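Long-range contacts in metallo-beta-lactamase (Simiduia agarivorans, PDB 6MFI), which probably hydrolyses the amide bond of beta-lactam antibiotics with two zinc ions, as a metallo-beta-lactamase of subclass B3: residues P46-F50 and N92-L96; C62-I67 and L250-P254; V103-H108 and A128-S133; V139-T144 and S157-V163. The contacts are given in a common frame with arbitrary orientation. Where two conformers were deposited one is given. Numbering follows the deposited sequence.

Contact 1: residues P46-F50 and N92-L96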
# COMPACT_ATOMS: atom_id res chain seq x y z
N PRO A 46 1.65 -8.00 15.86
CA PRO A 46 0.56 -7.07 16.18
C PRO A 46 1.09 -5.69 16.53
O PRO A 46 2.13 -5.54 17.18
CB PRO A 46 -0.13 -7.74 17.38
CG PRO A 46 0.29 -9.17 17.33
CD PRO A 46 1.68 -9.16 16.76
N GLY A 47 0.35 -4.67 16.10
CA GLY A 47 0.71 -3.30 16.37
C GLY A 47 -0.51 -2.44 16.60
O GLY A 47 -1.63 -2.78 16.19
N PRO A 48 -0.33 -1.30 17.26
CA PRO A 48 -1.46 -0.43 17.57
C PRO A 48 -1.82 0.44 16.38
O PRO A 48 -0.96 0.73 15.53
CB PRO A 48 -0.94 0.42 18.74
CG PRO A 48 0.52 0.51 18.48
CD PRO A 48 0.93 -0.79 17.83
N PRO A 49 -3.07 0.87 16.27
CA PRO A 49 -3.44 1.83 15.23
C PRO A 49 -3.27 3.27 15.70
O PRO A 49 -3.38 3.58 16.89
CB PRO A 49 -4.92 1.51 14.99
CG PRO A 49 -5.41 1.09 16.34
CD PRO A 49 -4.24 0.42 17.04
N PHE A 50 -2.99 4.15 14.74
CA PHE A 50 -2.82 5.56 15.06
C PHE A 50 -3.35 6.41 13.92
O PHE A 50 -3.51 5.94 12.79
CB PHE A 50 -1.36 5.90 15.36
CG PHE A 50 -0.42 5.63 14.22
CD1 PHE A 50 -0.12 6.62 13.30
CD2 PHE A 50 0.19 4.39 14.08
CE1 PHE A 50 0.75 6.38 12.25
CE2 PHE A 50 1.06 4.14 13.04
CZ PHE A 50 1.34 5.14 12.12
N ASN A 92 -7.52 -3.51 14.79
CA ASN A 92 -7.13 -2.11 14.87
C ASN A 92 -8.27 -1.18 14.47
O ASN A 92 -8.42 -0.09 15.02
CB ASN A 92 -5.90 -1.85 14.00
CG ASN A 92 -4.61 -2.29 14.67
OD1 ASN A 92 -4.59 -2.57 15.87
ND2 ASN A 92 -3.54 -2.36 13.90
N ILE A 93 -9.08 -1.60 13.49
CA ILE A 93 -10.24 -0.80 13.10
C ILE A 93 -11.23 -0.69 14.26
O ILE A 93 -11.81 0.37 14.51
CB ILE A 93 -10.90 -1.39 11.84
CG1 ILE A 93 -9.95 -1.29 10.65
CG2 ILE A 93 -12.22 -0.69 11.54
CD1 ILE A 93 -10.48 -1.95 9.39
N ALA A 94 -11.42 -1.79 14.99
CA ALA A 94 -12.32 -1.76 16.14
C ALA A 94 -11.73 -0.95 17.29
O ALA A 94 -12.48 -0.32 18.05
CB ALA A 94 -12.62 -3.19 16.61
N ARG A 95 -10.41 -0.94 17.44
CA ARG A 95 -9.78 -0.15 18.50
C ARG A 95 -10.05 1.34 18.31
O ARG A 95 -10.26 2.07 19.28
CB ARG A 95 -8.27 -0.41 18.53
CG ARG A 95 -7.90 -1.80 19.00
CD ARG A 95 -6.39 -2.01 18.97
NE ARG A 95 -5.69 -1.11 19.88
CZ ARG A 95 -4.46 -1.32 20.34
NH1 ARG A 95 -3.79 -2.41 19.98
NH2 ARG A 95 -3.90 -0.45 21.16
N LEU A 96 -10.06 1.80 17.06
CA LEU A 96 -10.37 3.19 16.77
C LEU A 96 -11.86 3.50 16.92
O LEU A 96 -12.23 4.68 16.94
CB LEU A 96 -9.91 3.55 15.36
CG LEU A 96 -8.41 3.60 15.12
CD1 LEU A 96 -8.11 3.52 13.63
CD2 LEU A 96 -7.80 4.85 15.72

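Contact 2: residues C62-I67 and L250-P254. With ZN (zinc ion), chain B.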
# COMPACT_ATOMS: atom_id res chain seq x y z
N CYS A 62 3.01 -3.99 12.60
CA CYS A 62 4.30 -3.33 12.74
C CYS A 62 5.17 -3.47 11.50
O CYS A 62 6.12 -2.70 11.33
CB CYS A 62 5.05 -3.87 13.95
SG CYS A 62 4.23 -3.63 15.54
N GLY A 63 4.86 -4.43 10.62
CA GLY A 63 5.67 -4.67 9.45
C GLY A 63 4.95 -4.42 8.14
O GLY A 63 5.59 -4.20 7.11
N ILE A 64 3.62 -4.46 8.16
CA ILE A 64 2.80 -4.28 6.96
C ILE A 64 1.78 -3.18 7.22
O ILE A 64 1.11 -3.18 8.26
CB ILE A 64 2.10 -5.59 6.55
CG1 ILE A 64 3.13 -6.66 6.18
CG2 ILE A 64 1.14 -5.34 5.40
CD1 ILE A 64 4.01 -6.28 5.00
N ALA A 65 1.66 -2.26 6.27
CA ALA A 65 0.78 -1.11 6.42
C ALA A 65 -0.61 -1.41 5.89
O ALA A 65 -0.79 -2.15 4.92
CB ALA A 65 1.36 0.11 5.70
N ALA A 66 -1.61 -0.82 6.54
CA ALA A 66 -2.99 -0.81 6.07
C ALA A 66 -3.57 0.56 6.38
O ALA A 66 -3.49 1.02 7.52
CB ALA A 66 -3.82 -1.92 6.74
N ILE A 67 -4.13 1.21 5.36
CA ILE A 67 -4.55 2.60 5.46
C ILE A 67 -6.08 2.65 5.47
O ILE A 67 -6.73 2.18 4.52
CB ILE A 67 -3.98 3.44 4.31
CG1 ILE A 67 -2.47 3.26 4.23
CG2 ILE A 67 -4.34 4.91 4.49
CD1 ILE A 67 -1.74 3.59 5.52
N LEU A 250 3.26 7.56 2.44
CA LEU A 250 3.00 6.32 3.16
C LEU A 250 3.37 5.14 2.27
O LEU A 250 3.21 5.19 1.05
CB LEU A 250 1.54 6.22 3.60
CG LEU A 250 1.09 7.16 4.72
CD1 LEU A 250 -0.41 7.05 4.94
CD2 LEU A 250 1.85 6.85 6.00
N THR A 251 3.87 4.08 2.90
CA THR A 251 4.36 2.92 2.16
C THR A 251 3.81 1.64 2.76
O THR A 251 3.62 1.54 3.98
CB THR A 251 5.89 2.87 2.17
OG1 THR A 251 6.37 3.00 3.51
CG2 THR A 251 6.46 4.00 1.32
N PRO A 252 3.54 0.63 1.92
CA PRO A 252 3.05 -0.66 2.46
C PRO A 252 4.01 -1.29 3.45
O PRO A 252 3.57 -1.93 4.41
CB PRO A 252 2.87 -1.51 1.20
CG PRO A 252 2.70 -0.53 0.10
CD PRO A 252 3.56 0.64 0.45
N HIS A 253 5.31 -1.15 3.23
CA HIS A 253 6.29 -1.43 4.26
C HIS A 253 6.65 -0.11 4.92
O HIS A 253 7.28 0.74 4.28
CB HIS A 253 7.54 -2.08 3.67
CG HIS A 253 7.28 -3.43 3.05
ND1 HIS A 253 7.23 -4.59 3.79
CD2 HIS A 253 7.05 -3.79 1.77
CE1 HIS A 253 6.98 -5.61 2.99
NE2 HIS A 253 6.87 -5.15 1.76
N PRO A 254 6.25 0.12 6.18
CA PRO A 254 6.42 1.46 6.77
C PRO A 254 7.85 1.96 6.76
O PRO A 254 8.07 3.17 6.59
CB PRO A 254 5.89 1.28 8.20
CG PRO A 254 4.94 0.12 8.10
CD PRO A 254 5.54 -0.80 7.08
ZN ZN B . 5.79 -6.44 0.51
O HOH W 1 8.15 -4.46 6.61
O HOH W 2 6.28 -7.69 -0.95

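Contact 3: residues V103-H108 and A128-S133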
# COMPACT_ATOMS: atom_id res chain seq x y z
N VAL A 103 -16.77 -0.23 6.24
CA VAL A 103 -15.77 -0.27 5.18
C VAL A 103 -16.46 -0.73 3.91
O VAL A 103 -16.85 -1.89 3.79
CB VAL A 103 -14.59 -1.19 5.54
CG1 VAL A 103 -13.55 -1.18 4.43
CG2 VAL A 103 -13.98 -0.77 6.87
N LYS A 104 -16.63 0.19 2.95
CA LYS A 104 -17.37 -0.10 1.73
C LYS A 104 -16.49 -0.40 0.53
O LYS A 104 -16.98 -1.00 -0.43
CB LYS A 104 -18.30 1.07 1.39
CG LYS A 104 -19.18 1.54 2.53
CD LYS A 104 -20.06 0.42 3.05
CE LYS A 104 -20.96 0.90 4.18
NZ LYS A 104 -21.80 -0.20 4.73
N ILE A 105 -15.22 -0.01 0.56
CA ILE A 105 -14.33 -0.16 -0.59
C ILE A 105 -12.98 -0.68 -0.10
O ILE A 105 -12.43 -0.17 0.88
CB ILE A 105 -14.15 1.17 -1.35
CG1 ILE A 105 -15.47 1.59 -2.00
CG2 ILE A 105 -13.06 1.04 -2.40
CD1 ILE A 105 -15.39 2.88 -2.78
N LEU A 106 -12.46 -1.70 -0.78
CA LEU A 106 -11.14 -2.24 -0.50
C LEU A 106 -10.22 -1.95 -1.68
O LEU A 106 -10.57 -2.24 -2.83
CB LEU A 106 -11.21 -3.75 -0.25
CG LEU A 106 -11.90 -4.22 1.03
CD1 LEU A 106 -12.07 -5.73 1.01
CD2 LEU A 106 -11.11 -3.79 2.26
N LEU A 107 -9.05 -1.39 -1.39
CA LEU A 107 -8.03 -1.12 -2.39
C LEU A 107 -6.75 -1.87 -2.03
O LEU A 107 -6.64 -2.48 -0.97
CB LEU A 107 -7.75 0.39 -2.51
CG LEU A 107 -8.96 1.28 -2.76
CD1 LEU A 107 -8.54 2.75 -2.82
CD2 LEU A 107 -9.68 0.87 -4.04
N HIS A 108 -5.78 -1.82 -2.94
CA HIS A 108 -4.54 -2.57 -2.77
C HIS A 108 -3.37 -1.75 -3.27
O HIS A 108 -3.52 -0.88 -4.13
CB HIS A 108 -4.59 -3.91 -3.51
CG HIS A 108 -4.57 -3.78 -5.00
ND1 HIS A 108 -3.43 -3.50 -5.72
CD2 HIS A 108 -5.57 -3.89 -5.92
CE1 HIS A 108 -3.72 -3.43 -7.00
NE2 HIS A 108 -5.01 -3.67 -7.15
N ALA A 128 -17.39 -5.35 1.77
CA ALA A 128 -16.94 -4.30 0.86
C ALA A 128 -16.70 -4.85 -0.54
O ALA A 128 -16.49 -6.05 -0.73
CB ALA A 128 -15.65 -3.66 1.39
N THR A 129 -16.75 -3.96 -1.52
CA THR A 129 -16.40 -4.31 -2.89
C THR A 129 -14.93 -4.03 -3.11
O THR A 129 -14.44 -2.95 -2.75
CB THR A 129 -17.25 -3.54 -3.90
OG1 THR A 129 -16.42 -3.04 -4.95
CG2 THR A 129 -17.97 -2.39 -3.23
N LEU A 130 -14.22 -4.99 -3.67
CA LEU A 130 -12.77 -4.92 -3.84
C LEU A 130 -12.45 -4.44 -5.26
O LEU A 130 -12.85 -5.08 -6.23
CB LEU A 130 -12.13 -6.27 -3.56
CG LEU A 130 -10.67 -6.48 -3.94
CD1 LEU A 130 -9.77 -5.49 -3.21
CD2 LEU A 130 -10.27 -7.91 -3.64
N TYR A 131 -11.75 -3.32 -5.36
CA TYR A 131 -11.30 -2.78 -6.63
C TYR A 131 -9.83 -3.11 -6.83
O TYR A 131 -9.02 -3.00 -5.90
CB TYR A 131 -11.50 -1.26 -6.68
CG TYR A 131 -12.95 -0.83 -6.72
CD1 TYR A 131 -13.69 -0.71 -5.55
CD2 TYR A 131 -13.57 -0.53 -7.93
CE1 TYR A 131 -15.01 -0.31 -5.58
CE2 TYR A 131 -14.90 -0.13 -7.97
CZ TYR A 131 -15.61 -0.02 -6.79
OH TYR A 131 -16.93 0.38 -6.82
N ALA A 132 -9.48 -3.52 -8.05
CA ALA A 132 -8.11 -3.95 -8.33
C ALA A 132 -7.78 -3.68 -9.79
O ALA A 132 -8.65 -3.71 -10.66
CB ALA A 132 -7.92 -5.43 -8.00
N SER A 133 -6.49 -3.43 -10.04
CA SER A 133 -6.01 -3.32 -11.41
C SER A 133 -6.16 -4.66 -12.12
O SER A 133 -6.26 -5.71 -11.47
CB SER A 133 -4.55 -2.87 -11.41
OG SER A 133 -3.72 -3.80 -10.75
O HOH W 3 -7.05 -1.24 -5.75

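Contact 4: residues V139-T144 and S157-V163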
# COMPACT_ATOMS: atom_id res chain seq x y z
N VAL A 139 -4.54 -12.05 -9.96
CA VAL A 139 -3.91 -12.71 -8.83
C VAL A 139 -4.92 -12.95 -7.71
O VAL A 139 -4.96 -14.04 -7.12
CB VAL A 139 -2.70 -11.88 -8.34
CG1 VAL A 139 -2.08 -12.53 -7.11
CG2 VAL A 139 -1.68 -11.73 -9.45
N MET A 140 -5.75 -11.96 -7.41
CA MET A 140 -6.77 -12.12 -6.38
C MET A 140 -7.79 -13.18 -6.77
O MET A 140 -8.29 -13.92 -5.91
CB MET A 140 -7.47 -10.79 -6.11
CG MET A 140 -6.54 -9.60 -5.95
SD MET A 140 -5.37 -9.82 -4.61
CE MET A 140 -6.49 -10.10 -3.24
N ARG A 141 -8.13 -13.25 -8.06
CA ARG A 141 -9.08 -14.25 -8.52
C ARG A 141 -8.50 -15.66 -8.45
O ARG A 141 -9.22 -16.62 -8.15
CB ARG A 141 -9.52 -13.93 -9.95
CG ARG A 141 -10.40 -14.97 -10.60
CD ARG A 141 -10.88 -14.50 -11.97
NE ARG A 141 -9.77 -14.34 -12.91
CZ ARG A 141 -9.33 -13.17 -13.35
NH1 ARG A 141 -9.89 -12.05 -12.94
NH2 ARG A 141 -8.32 -13.13 -14.21
N ASN A 142 -7.20 -15.80 -8.70
CA ASN A 142 -6.53 -17.09 -8.66
C ASN A 142 -5.80 -17.35 -7.35
O ASN A 142 -5.36 -18.48 -7.12
CB ASN A 142 -5.54 -17.22 -9.82
CG ASN A 142 -6.17 -16.90 -11.16
OD1 ASN A 142 -7.37 -17.12 -11.36
ND2 ASN A 142 -5.38 -16.38 -12.09
N GLY A 143 -5.65 -16.34 -6.49
CA GLY A 143 -4.96 -16.52 -5.24
C GLY A 143 -3.47 -16.70 -5.34
O GLY A 143 -2.84 -17.09 -4.35
N THR A 144 -2.87 -16.41 -6.50
CA THR A 144 -1.44 -16.61 -6.68
C THR A 144 -0.98 -15.90 -7.95
O THR A 144 -1.78 -15.60 -8.84
CB THR A 144 -1.08 -18.10 -6.76
OG1 THR A 144 0.34 -18.25 -6.91
CG2 THR A 144 -1.77 -18.75 -7.95
N SER A 157 0.48 -19.17 -1.90
CA SER A 157 -0.88 -18.84 -2.29
C SER A 157 -1.68 -18.34 -1.09
O SER A 157 -1.33 -18.58 0.07
CB SER A 157 -1.57 -20.07 -2.90
OG SER A 157 -1.71 -21.10 -1.94
N PHE A 158 -2.76 -17.63 -1.39
CA PHE A 158 -3.66 -17.08 -0.38
C PHE A 158 -5.08 -17.25 -0.87
O PHE A 158 -5.31 -17.45 -2.07
CB PHE A 158 -3.35 -15.61 -0.10
CG PHE A 158 -3.17 -14.77 -1.33
CD1 PHE A 158 -4.25 -14.16 -1.93
CD2 PHE A 158 -1.91 -14.57 -1.87
CE1 PHE A 158 -4.09 -13.38 -3.06
CE2 PHE A 158 -1.74 -13.79 -3.00
CZ PHE A 158 -2.83 -13.20 -3.60
N PRO A 159 -6.07 -17.21 0.03
CA PRO A 159 -7.46 -17.41 -0.39
C PRO A 159 -7.89 -16.42 -1.46
O PRO A 159 -7.53 -15.24 -1.43
CB PRO A 159 -8.25 -17.21 0.91
CG PRO A 159 -7.29 -17.56 1.99
CD PRO A 159 -5.94 -17.11 1.50
N VAL A 160 -8.67 -16.92 -2.42
CA VAL A 160 -9.12 -16.09 -3.53
C VAL A 160 -10.14 -15.07 -3.04
O VAL A 160 -10.92 -15.33 -2.11
CB VAL A 160 -9.68 -16.95 -4.67
CG1 VAL A 160 -8.70 -18.05 -5.05
CG2 VAL A 160 -11.03 -17.55 -4.28
N ALA A 161 -10.14 -13.90 -3.65
CA ALA A 161 -11.02 -12.81 -3.28
C ALA A 161 -11.94 -12.45 -4.45
O ALA A 161 -11.68 -12.81 -5.60
CB ALA A 161 -10.23 -11.57 -2.84
N ARG A 162 -13.01 -11.73 -4.13
CA ARG A 162 -14.01 -11.33 -5.12
C ARG A 162 -13.75 -9.88 -5.51
O ARG A 162 -13.95 -8.96 -4.70
CB ARG A 162 -15.42 -11.50 -4.57
CG ARG A 162 -15.76 -12.92 -4.15
CD ARG A 162 -17.01 -12.96 -3.29
NE ARG A 162 -18.19 -12.52 -4.02
CZ ARG A 162 -19.38 -12.30 -3.46
NH1 ARG A 162 -19.54 -12.48 -2.16
NH2 ARG A 162 -20.40 -11.91 -4.21
N VAL A 163 -13.31 -9.67 -6.75
CA VAL A 163 -13.05 -8.33 -7.27
C VAL A 163 -14.31 -7.83 -7.96
O VAL A 163 -14.85 -8.49 -8.86
CB VAL A 163 -11.85 -8.33 -8.23
CG1 VAL A 163 -11.68 -6.97 -8.87
CG2 VAL A 163 -10.59 -8.75 -7.49

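Contact 1: residues P46-F50 and N92-L96
This is a loop-to-helix contact near the edge of the fold. The proline-rich loop 46-50, which leads into strand 50-53, lies against the C-terminal part of helix 85-95. The touching residues are mostly buried, and the two segments cover 290 Å² of each other's surface in sum. One hydrogen bond joins them: Asn92 ND2 donates to Gly47 O at 3.0 Å. The same amide also donates to the carbonyl of Val59, so Asn92 ties the helix to two separate parts of the chain. Pro49 is the centre of the packing. Its CA-to-CB bond points toward the helix, and its ring meets three side chains. Pro49 CD lies 3.2 Å from Asn92 OD1 and 3.5 Å from Arg95 NE, while Pro49 CB lies 4.0 Å from Leu96 CD1. Arg95 lays one face of its guanidinium over Pro49 CD and Pro48 CA, with Arg95 NH1 3.9 Å from Pro48 CA. Pro48 itself turns its ring mainly to helix 30-36, so the loop is held between two helices. Phe50 points away from helix 85-95 and packs on Trp33 and Tyr58. No salt bridge forms between the segments. The loop offers proline rings and a carbonyl; residues 92-96 answer with one amide, one flat cation and one leucine, so the contact rests on shape and a single polar link.

Contact 2: residues C62-I67 and L250-P254
Two irregular segments meet here: Ala65 is extended, but the chain turns at Pro252. Their backbones come closest at these two residues, with CA atoms 4.6 Å apart. Ala65 N donates to Pro252 O at 2.7 Å. The same carbonyl receives a CA-H...O contact, with Ile64 CA 3.6 Å from Pro252 O. Gly63 O is linked to the other segment through water 1, which donates to this oxygen at 2.6 Å and accepts from His253 ND1 at 3.0 Å. This leaves His253 NE2 to bind zinc at 2.1 Å. Asp114, His115 and water 2 complete the coordination of that ion. It is the Asp-His-His zinc site of a subclass B3 metallo-beta-lactamase, and the contact joins loops from the two halves of the alpha-beta/beta-alpha fold. Around the metal ligand, Ile64 CD1 sits 3.6 Å from His253 CE1, and Ile64 also touches Asp114 and His115. Pro254 CD lies 3.4 Å from Gly63 O. Farther along, Ile67 CD1 meets Leu250 CD1 at 3.8 Å, beside Tyr210. Thr251 points away and bonds within its own segment, Thr251 OG1 donating to His253 O at 2.6 Å. At the other end Cys62 is disulfide-bonded to Cys37.

Contact 3: residues V103-H108 and A128-S133
Leu106 overlaps both Ala128 and Leu130 on one face of the sheet, with Leu106 CG 3.8 Å from Ala128 CB and Leu106 CB 3.7 Å from Leu130 CD1. On the opposite face, Ile105 CG2 lies 3.7 Å from Tyr131 CD1, and both residues pack on Ile173 of the second sheet. The backbones bond as parallel strands. Thr129 N donates to Lys104 O at 3.2 Å, Leu106 N to Thr129 O at 3.1 Å, and Tyr131 N to Leu106 O at 3.0 Å. The strand axes cross at -25°, the usual twist of neighbouring strands, and approach to 4.8 Å. Past the last of these bonds, water 3 bridges the strands, accepting from His108 N at 3.1 Å and donating to Tyr131 O at 2.6 Å. The His108 side chain then continues the link: Ser133 N donates to His108 NE2 at 3.3 Å, near the ring plane. Ser133 is the N-cap of helix 134-142, and its hydroxyl also bonds to Gly191 O. His108 is not a zinc ligand, but it leads into the loop carrying His110 and His112. Strands 103-107 and 129-132 are joined through helices 113-116 and 119-126, a beta-alpha-beta crossover of the metallo-beta-lactamase fold with the metal-binding loop at the end of its first strand.

Contact 4: residues V139-T144 and S157-V163
Two backbone hydrogen bonds hold the end of helix 134-142 to the loop that returns toward strand 163-166. Ala161 N donates to Met140 O at 2.9 Å. Phe158 N donates to Gly143 O at 3.0 Å. Each acceptor also takes a CA-H...O contact: Val160 CA lies 3.3 Å from Met140 O, and Ser157 CA lies 3.3 Å from Gly143 O. Within the helix end, Gly143 N donates to Val139 O over a very short 2.5 Å, and Thr144 N reaches the same oxygen weakly. Gly143 has positive phi, and a CB there would clash with Phe158 O. Its CA instead makes a CH-pi contact over the Phe158 ring face, 4.2 Å from the centroid. Val139 CG1 meets the ring edge, 3.7 Å from Phe158 CZ. Met140 SD adds an oblique Met-aromatic contact, 5.2 Å from the ring centroid. Phe158 and Met140 also pack on helix 113-116, while Ala161 lies on helix 119-126 and, with Val163, on strand 129-132.

Contact 2 lies deepest, about 7 Å from the chain centre, and it alone includes a zinc ligand. Contact 3 is also buried, but it is regular sheet pairing. Contacts 1 and 4 lie farther out, each about 17 Å from the centre, and both set a loop against the end of a helix. Contact 1 uses a side-chain amide and proline rings; contact 4 uses backbone bonds and an aromatic ring. Contacts 1 and 2 touch where Gly47 packs on Cys62. Contacts 3 and 4 meet at Leu130, which packs on Ala161, and strand 129-132 leads into helix 134-142. The long loop closed by contact 2 encloses both contacts 3 and 4.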